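Local coordinates for protein pectate lyase (Cellvibrio cellulosa, PDB 1GXM) that cleaves polygalacturonic acid (pectate) by anti-beta-elimination, this chain being the family 10 catalytic module of a longer protein, at residues A[13-18]-A[327-332]; A[222-227]-A[320-325]. One frame throughout, in Å; residues are numbered along the deposited sequence.

Overall arrangement
Both contacts use helix 318-329, and their centres lie about 8 Å apart on the same side of the chain's centre. Interaction 2 is the buried one: it sets the middle of that helix against helix 219-226 through apolar side chains and a sulfur-aromatic contact. Interaction 1 lies farther out, where the N-terminal loop 13-18 meets the last turn and C-terminal tail at 327-332, and it is mixed in character: buried Leu14 and Tyr331 pack with the partly exposed Val329, and an exposed salt bridge lies beside them. The two contacts touch. Phe325 of interaction 2 lies against loop 13-18, Phe325 CE1 being 3.3 Å from Asp17 O, and Leu14 CD1 is 3.6 Å from Met227 O.

Interaction 1: A[13-18]-A[327-332]; sequences MLTLDG and QKVGYL
Leu14 and Val329 have the nearest CA atoms across the two segments, 6.9 Å apart, where the N-terminal loop lies against the end of helix 318-329. That helix closes in a Schellman motif: Gly330 takes a positive phi of 86°, a value that glycine adopts without strain, and turns the chain so that Tyr331 faces the loop.

The apolar part is carried by the two methyls of Leu14. Leu14 CD2 lies 4.0 Å from Val329 CB, the two side chains crossing at about a right angle, while Leu14 CD1 meets Tyr331 tip to tip, 4.0 Å from Tyr331 CE2 and nearly as close to CZ. A forked side chain thus serves two partners at once. Tyr331 OH is satisfied by Gln231, and the ring also packs on helix 233-246. Farther out, Thr15 turns its methyl CG2 to Val329 CG1. Thr15 OG1, anti to the backbone N (chi1 -174°), accepts from Asp17 N at 3.1 Å to form an ST turn that shapes the loop.

The polar part lies at the solvent-exposed side. Lys328, whose long chain bends at chi3 and chi4, ties down Asp17 twice. Lys328 NZ makes a salt bridge to Asp17 OD2 at 2.8 Å, from above the carboxylate plane. Lys328 NZ also donates to Asp17 O at 3.1 Å, standing 60° out of the carbonyl plane.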
ATOM      1  N   MET A  13      15.636 -13.864  -6.507  1.00 20.51           N
ATOM      2  CA  MET A  13      14.570 -13.750  -5.492  1.00 20.00           C
ATOM      3  C   MET A  13      15.121 -13.372  -4.124  1.00 19.19           C
ATOM      4  O   MET A  13      15.978 -14.048  -3.578  1.00 20.08           O
ATOM      5  CB  MET A  13      13.773 -15.045  -5.347  1.00 20.39           C
ATOM      6  CG  MET A  13      13.005 -15.437  -6.591  1.00 20.39           C
ATOM      7  SD  MET A  13      11.796 -14.249  -7.087  1.00 22.59           S
ATOM      8  CE  MET A  13      10.514 -14.555  -5.959  1.00 23.88           C
ATOM      9  N   LEU A  14      14.592 -12.298  -3.560  1.00 17.39           N
ATOM     10  CA  LEU A  14      14.993 -11.846  -2.236  1.00 17.16           C
ATOM     11  C   LEU A  14      14.202 -12.575  -1.179  1.00 17.10           C
ATOM     12  O   LEU A  14      13.073 -13.013  -1.416  1.00 17.97           O
ATOM     13  CB  LEU A  14      14.721 -10.347  -2.099  1.00 16.97           C
ATOM     14  CG  LEU A  14      15.468  -9.476  -3.095  1.00 16.32           C
ATOM     15  CD1 LEU A  14      14.972  -8.043  -3.005  1.00 16.73           C
ATOM     16  CD2 LEU A  14      16.968  -9.565  -2.844  1.00 16.79           C
ATOM     17  N   THR A  15      14.781 -12.676   0.010  1.00 17.47           N
ATOM     18  CA  THR A  15      14.059 -13.229   1.141  1.00 18.17           C
ATOM     19  C   THR A  15      12.804 -12.420   1.441  1.00 17.67           C
ATOM     20  O   THR A  15      12.769 -11.206   1.257  1.00 16.67           O
ATOM     21  CB  THR A  15      14.962 -13.300   2.385  1.00 18.75           C
ATOM     22  OG1 THR A  15      14.271 -13.983   3.436  1.00 20.64           O
ATOM     23  CG2 THR A  15      15.267 -11.910   2.953  1.00 19.41           C
ATOM     24  N   LEU A  16      11.776 -13.113   1.897  1.00 17.73           N
ATOM     25  CA  LEU A  16      10.573 -12.466   2.380  1.00 18.29           C
ATOM     26  C   LEU A  16      10.666 -12.195   3.878  1.00 19.15           C
ATOM     27  O   LEU A  16       9.806 -11.525   4.442  1.00 18.81           O
ATOM     28  CB  LEU A  16       9.350 -13.322   2.069  1.00 18.19           C
ATOM     29  CG  LEU A  16       9.018 -13.477   0.582  1.00 18.89           C
ATOM     30  CD1 LEU A  16       7.930 -14.539   0.408  1.00 19.75           C
ATOM     31  CD2 LEU A  16       8.600 -12.151  -0.065  1.00 19.31           C
ATOM     32  N   ASP A  17      11.708 -12.722   4.517  1.00 20.31           N
ATOM     33  CA  ASP A  17      11.934 -12.484   5.937  1.00 21.14           C
ATOM     34  C   ASP A  17      12.322 -11.029   6.183  1.00 20.14           C
ATOM     35  O   ASP A  17      13.386 -10.586   5.767  1.00 20.88           O
ATOM     36  CB  ASP A  17      13.040 -13.399   6.469  1.00 22.18           C
ATOM     37  CG  ASP A  17      13.203 -13.298   7.983  1.00 25.92           C
ATOM     38  OD1 ASP A  17      12.174 -13.276   8.678  1.00 30.24           O
ATOM     39  OD2 ASP A  17      14.314 -13.237   8.567  1.00 31.27           O
ATOM     40  N   GLY A  18      11.453 -10.309   6.883  1.00 18.80           N
ATOM     41  CA  GLY A  18      11.613  -8.885   7.127  1.00 18.20           C
ATOM     42  C   GLY A  18      10.943  -7.971   6.106  1.00 16.47           C
ATOM     43  O   GLY A  18      11.003  -6.763   6.214  1.00 16.20           O
ATOM     44  N   GLN A 327      19.262  -3.090   3.617  1.00 16.39           N
ATOM     45  CA  GLN A 327      20.616  -3.365   4.096  1.00 18.03           C
ATOM     46  C   GLN A 327      20.790  -4.875   4.257  1.00 18.97           C
ATOM     47  O   GLN A 327      21.800  -5.441   3.850  1.00 19.44           O
ATOM     48  CB  GLN A 327      20.874  -2.648   5.423  1.00 19.14           C
ATOM     49  CG  GLN A 327      22.343  -2.685   5.875  1.00 23.35           C
ATOM     50  CD  GLN A 327      22.737  -3.948   6.636  1.00 29.13           C
ATOM     51  OE1 GLN A 327      21.901  -4.825   6.914  1.00 33.75           O
ATOM     52  NE2 GLN A 327      24.020  -4.043   6.983  1.00 32.57           N
ATOM     53  N   LYS A 328      19.800  -5.511   4.867  1.00 19.59           N
ATOM     54  CA  LYS A 328      19.799  -6.950   5.124  1.00 20.86           C
ATOM     55  C   LYS A 328      20.017  -7.733   3.821  1.00 21.02           C
ATOM     56  O   LYS A 328      20.777  -8.709   3.789  1.00 21.86           O
ATOM     57  CB  LYS A 328      18.467  -7.342   5.783  1.00 21.66           C
ATOM     58  CG  LYS A 328      18.287  -8.795   6.288  1.00 24.79           C
ATOM     59  CD  LYS A 328      16.768  -9.129   6.333  1.00 27.56           C
ATOM     60  CE  LYS A 328      16.282  -9.837   7.585  1.00 29.81           C
ATOM     61  NZ  LYS A 328      15.958 -11.274   7.342  1.00 31.56           N
ATOM     62  N   VAL A 329      19.365  -7.309   2.739  1.00 20.40           N
ATOM     63  CA  VAL A 329      19.424  -8.040   1.465  1.00 20.74           C
ATOM     64  C   VAL A 329      20.496  -7.524   0.501  1.00 20.96           C
ATOM     65  O   VAL A 329      20.600  -8.023  -0.625  1.00 22.47           O
ATOM     66  CB  VAL A 329      18.058  -8.066   0.739  1.00 20.79           C
ATOM     67  CG1 VAL A 329      16.984  -8.617   1.635  1.00 21.15           C
ATOM     68  CG2 VAL A 329      17.674  -6.680   0.216  1.00 19.91           C
ATOM     69  N   GLY A 330      21.281  -6.536   0.917  1.00 21.02           N
ATOM     70  CA  GLY A 330      22.393  -6.027   0.115  1.00 21.35           C
ATOM     71  C   GLY A 330      22.042  -4.950  -0.908  1.00 21.83           C
ATOM     72  O   GLY A 330      22.788  -4.704  -1.855  1.00 21.98           O
ATOM     73  N   TYR A 331      20.902  -4.298  -0.719  1.00 21.91           N
ATOM     74  CA  TYR A 331      20.426  -3.249  -1.626  1.00 22.74           C
ATOM     75  C   TYR A 331      20.720  -1.827  -1.158  1.00 24.74           C
ATOM     76  O   TYR A 331      20.256  -0.854  -1.769  1.00 24.93           O
ATOM     77  CB  TYR A 331      18.923  -3.413  -1.844  1.00 21.82           C
ATOM     78  CG  TYR A 331      18.551  -4.324  -2.992  1.00 19.70           C
ATOM     79  CD1 TYR A 331      19.393  -5.349  -3.434  1.00 19.62           C
ATOM     80  CD2 TYR A 331      17.348  -4.170  -3.620  1.00 18.91           C
ATOM     81  CE1 TYR A 331      19.014  -6.162  -4.493  1.00 19.00           C
ATOM     82  CE2 TYR A 331      16.964  -4.968  -4.641  1.00 17.97           C
ATOM     83  CZ  TYR A 331      17.796  -5.961  -5.088  1.00 18.25           C
ATOM     84  OH  TYR A 331      17.367  -6.732  -6.131  1.00 18.31           O
ATOM     85  N   LEU A 332      21.481  -1.724  -0.071  1.00 27.18           N
ATOM     86  CA  LEU A 332      21.931  -0.445   0.482  1.00 29.11           C
ATOM     87  C   LEU A 332      23.453  -0.326   0.371  1.00 30.40           C
ATOM     88  O   LEU A 332      24.167  -1.188  -0.135  1.00 31.27           O
ATOM     89  CB  LEU A 332      21.527  -0.344   1.953  1.00 29.29           C
ATOM     90  CG  LEU A 332      21.221   1.033   2.544  1.00 30.20           C
ATOM     91  CD1 LEU A 332      19.763   1.363   2.311  1.00 30.47           C
ATOM     92  CD2 LEU A 332      21.509   1.045   4.027  1.00 30.82           C
ATOM     93  OXT LEU A 332      24.080   0.646   0.790  1.00 32.25           O
TER

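Interaction 2: A[222-227]-A[320-325]; sequences VLAFLM and TSIINF
Across segments 222-227 and 320-325 the nearest CA atoms are those of Ala224 and Ile322, 7.2 Å apart. Helix 219-226 and helix 318-329 pack here in the helical core of a lyase belonging to the six-hairpin clan, and a Met-aromatic contact flanks this pair. A small residue at Ala224 suits this place, since it allows Ile322 to reach the neighbouring backbone.

Ile322 CG1 is anti to its backbone N (chi1 -158°) and packs 4.0 Å from Leu223 CB. The terminal methyl, Ile322 CD1, lies 3.9 Å from Ala224 N and 4.3 Å from Ala224 CB, and it also touches Met227 SD at 4.1 Å. One unbranched arm therefore fits among three residues of segment 222-227. Leu223 and Ile322 also both touch Phe246 of helix 233-246, which extends the hydrophobic layer.

Met227 and Phe325 reach toward each other tip to tip. The flexible thioether, bent at chi3 (90°), bears on one side of the ring, the CD2-CE2 bond. Met227 SD sits at the edge of the Phe325 ring, 4.8 Å from its centroid and 74° off the normal. The methyl is closer still, with Met227 CE only 3.4 Å from Phe325 CD2.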
ATOM      1  N   VAL A 222       5.477   0.161  -1.575  1.00  8.51           N
ATOM      2  CA  VAL A 222       5.693  -0.096  -3.002  1.00  8.22           C
ATOM      3  C   VAL A 222       7.034  -0.805  -3.175  1.00  8.21           C
ATOM      4  O   VAL A 222       7.154  -1.793  -3.886  1.00  8.54           O
ATOM      5  CB  VAL A 222       5.674   1.198  -3.814  1.00  8.18           C
ATOM      6  CG1 VAL A 222       5.956   0.888  -5.275  1.00  9.12           C
ATOM      7  CG2 VAL A 222       4.334   1.901  -3.703  1.00  9.34           C
ATOM      8  N   LEU A 223       8.064  -0.289  -2.523  1.00  8.43           N
ATOM      9  CA  LEU A 223       9.367  -0.943  -2.552  1.00  8.58           C
ATOM     10  C   LEU A 223       9.314  -2.355  -1.990  1.00  8.44           C
ATOM     11  O   LEU A 223       9.893  -3.278  -2.534  1.00  9.51           O
ATOM     12  CB  LEU A 223      10.403  -0.106  -1.818  1.00  8.78           C
ATOM     13  CG  LEU A 223      10.725   1.193  -2.529  1.00  9.11           C
ATOM     14  CD1 LEU A 223      11.514   2.137  -1.620  1.00  9.08           C
ATOM     15  CD2 LEU A 223      11.492   0.986  -3.821  1.00  9.46           C
ATOM     16  N   ALA A 224       8.598  -2.523  -0.899  1.00  8.44           N
ATOM     17  CA  ALA A 224       8.472  -3.832  -0.288  1.00  9.24           C
ATOM     18  C   ALA A 224       7.811  -4.791  -1.281  1.00  9.41           C
ATOM     19  O   ALA A 224       8.260  -5.923  -1.455  1.00  9.96           O
ATOM     20  CB  ALA A 224       7.673  -3.731   0.981  1.00  9.40           C
ATOM     21  N   PHE A 225       6.747  -4.358  -1.942  1.00  9.32           N
ATOM     22  CA  PHE A 225       6.139  -5.193  -2.969  1.00  9.42           C
ATOM     23  C   PHE A 225       7.131  -5.531  -4.081  1.00  9.99           C
ATOM     24  O   PHE A 225       7.238  -6.680  -4.491  1.00 10.28           O
ATOM     25  CB  PHE A 225       4.909  -4.551  -3.598  1.00  9.74           C
ATOM     26  CG  PHE A 225       4.521  -5.237  -4.849  1.00 10.51           C
ATOM     27  CD1 PHE A 225       4.007  -6.517  -4.812  1.00 10.30           C
ATOM     28  CD2 PHE A 225       4.807  -4.663  -6.066  1.00 11.42           C
ATOM     29  CE1 PHE A 225       3.753  -7.197  -5.994  1.00 11.47           C
ATOM     30  CE2 PHE A 225       4.569  -5.339  -7.228  1.00 10.84           C
ATOM     31  CZ  PHE A 225       4.020  -6.598  -7.185  1.00 11.99           C
ATOM     32  N   LEU A 226       7.837  -4.541  -4.589  1.00  9.69           N
ATOM     33  CA  LEU A 226       8.808  -4.808  -5.649  1.00 10.16           C
ATOM     34  C   LEU A 226       9.843  -5.808  -5.225  1.00 10.60           C
ATOM     35  O   LEU A 226      10.285  -6.610  -6.041  1.00 10.79           O
ATOM     36  CB  LEU A 226       9.478  -3.538  -6.136  1.00  9.75           C
ATOM     37  CG  LEU A 226       8.604  -2.610  -6.963  1.00 10.71           C
ATOM     38  CD1 LEU A 226       9.429  -1.351  -7.245  1.00 12.25           C
ATOM     39  CD2 LEU A 226       8.101  -3.229  -8.253  1.00 10.68           C
ATOM     40  N   MET A 227      10.212  -5.785  -3.955  1.00 10.48           N
ATOM     41  CA  MET A 227      11.196  -6.684  -3.416  1.00 10.97           C
ATOM     42  C   MET A 227      10.683  -8.123  -3.280  1.00 11.81           C
ATOM     43  O   MET A 227      11.490  -9.012  -3.025  1.00 12.84           O
ATOM     44  CB  MET A 227      11.724  -6.143  -2.092  1.00 10.89           C
ATOM     45  CG  MET A 227      12.597  -4.941  -2.308  1.00 11.35           C
ATOM     46  SD  MET A 227      13.051  -4.073  -0.827  1.00 14.31           S
ATOM     47  CE  MET A 227      14.566  -4.882  -0.362  1.00 16.01           C
ATOM     48  N   THR A 320      12.966   3.893   8.000  1.00 10.72           N
ATOM     49  CA  THR A 320      13.745   2.949   8.804  1.00 11.61           C
ATOM     50  C   THR A 320      13.544   1.531   8.361  1.00 12.05           C
ATOM     51  O   THR A 320      14.498   0.798   8.116  1.00 13.24           O
ATOM     52  CB  THR A 320      13.393   3.138  10.274  1.00 11.27           C
ATOM     53  OG1 THR A 320      13.758   4.479  10.617  1.00 13.52           O
ATOM     54  CG2 THR A 320      14.213   2.207  11.184  1.00 14.15           C
ATOM     55  N   SER A 321      12.299   1.134   8.235  1.00 12.93           N
ATOM     56  CA  SER A 321      11.993  -0.261   7.974  1.00 13.92           C
ATOM     57  C   SER A 321      12.553  -0.701   6.608  1.00 13.09           C
ATOM     58  O   SER A 321      13.183  -1.752   6.486  1.00 13.54           O
ATOM     59  CB  SER A 321      10.494  -0.504   8.065  1.00 15.38           C
ATOM     60  OG  SER A 321       9.804   0.180   7.072  1.00 19.01           O
ATOM     61  N   ILE A 322      12.336   0.101   5.581  1.00 12.46           N
ATOM     62  CA  ILE A 322      12.769  -0.317   4.256  1.00 12.07           C
ATOM     63  C   ILE A 322      14.266  -0.222   4.102  1.00 11.92           C
ATOM     64  O   ILE A 322      14.862  -1.027   3.416  1.00 12.14           O
ATOM     65  CB  ILE A 322      12.027   0.453   3.127  1.00 12.57           C
ATOM     66  CG1 ILE A 322      12.072  -0.347   1.823  1.00 13.20           C
ATOM     67  CG2 ILE A 322      12.537   1.861   2.953  1.00 13.53           C
ATOM     68  CD1 ILE A 322      11.262  -1.620   1.857  1.00 14.81           C
ATOM     69  N   ILE A 323      14.881   0.754   4.751  1.00 11.43           N
ATOM     70  CA  ILE A 323      16.336   0.911   4.686  1.00 12.02           C
ATOM     71  C   ILE A 323      17.009  -0.263   5.366  1.00 12.78           C
ATOM     72  O   ILE A 323      17.948  -0.846   4.825  1.00 12.75           O
ATOM     73  CB  ILE A 323      16.763   2.238   5.330  1.00 11.84           C
ATOM     74  CG1 ILE A 323      16.333   3.380   4.413  1.00 12.77           C
ATOM     75  CG2 ILE A 323      18.266   2.255   5.615  1.00 13.89           C
ATOM     76  CD1 ILE A 323      16.484   4.723   5.045  1.00 13.21           C
ATOM     77  N   ASN A 324      16.503  -0.648   6.523  1.00 12.82           N
ATOM     78  CA  ASN A 324      17.112  -1.747   7.254  1.00 13.76           C
ATOM     79  C   ASN A 324      16.919  -3.049   6.510  1.00 13.28           C
ATOM     80  O   ASN A 324      17.809  -3.888   6.476  1.00 14.81           O
ATOM     81  CB  ASN A 324      16.566  -1.847   8.675  1.00 14.40           C
ATOM     82  CG  ASN A 324      17.073  -0.722   9.576  1.00 15.04           C
ATOM     83  OD1 ASN A 324      16.499  -0.467  10.631  1.00 18.32           O
ATOM     84  ND2 ASN A 324      18.110  -0.022   9.135  1.00 16.26           N
ATOM     85  N   PHE A 325      15.758  -3.220   5.892  1.00 12.73           N
ATOM     86  CA  PHE A 325      15.494  -4.418   5.098  1.00 12.24           C
ATOM     87  C   PHE A 325      16.386  -4.432   3.874  1.00 12.62           C
ATOM     88  O   PHE A 325      16.995  -5.464   3.565  1.00 13.68           O
ATOM     89  CB  PHE A 325      14.028  -4.489   4.689  1.00 12.24           C
ATOM     90  CG  PHE A 325      13.686  -5.706   3.889  1.00 13.27           C
ATOM     91  CD1 PHE A 325      13.917  -6.964   4.399  1.00 15.23           C
ATOM     92  CD2 PHE A 325      13.147  -5.591   2.632  1.00 14.31           C
ATOM     93  CE1 PHE A 325      13.612  -8.086   3.657  1.00 15.49           C
ATOM     94  CE2 PHE A 325      12.827  -6.707   1.907  1.00 16.13           C
ATOM     95  CZ  PHE A 325      13.073  -7.948   2.413  1.00 15.34           C
TER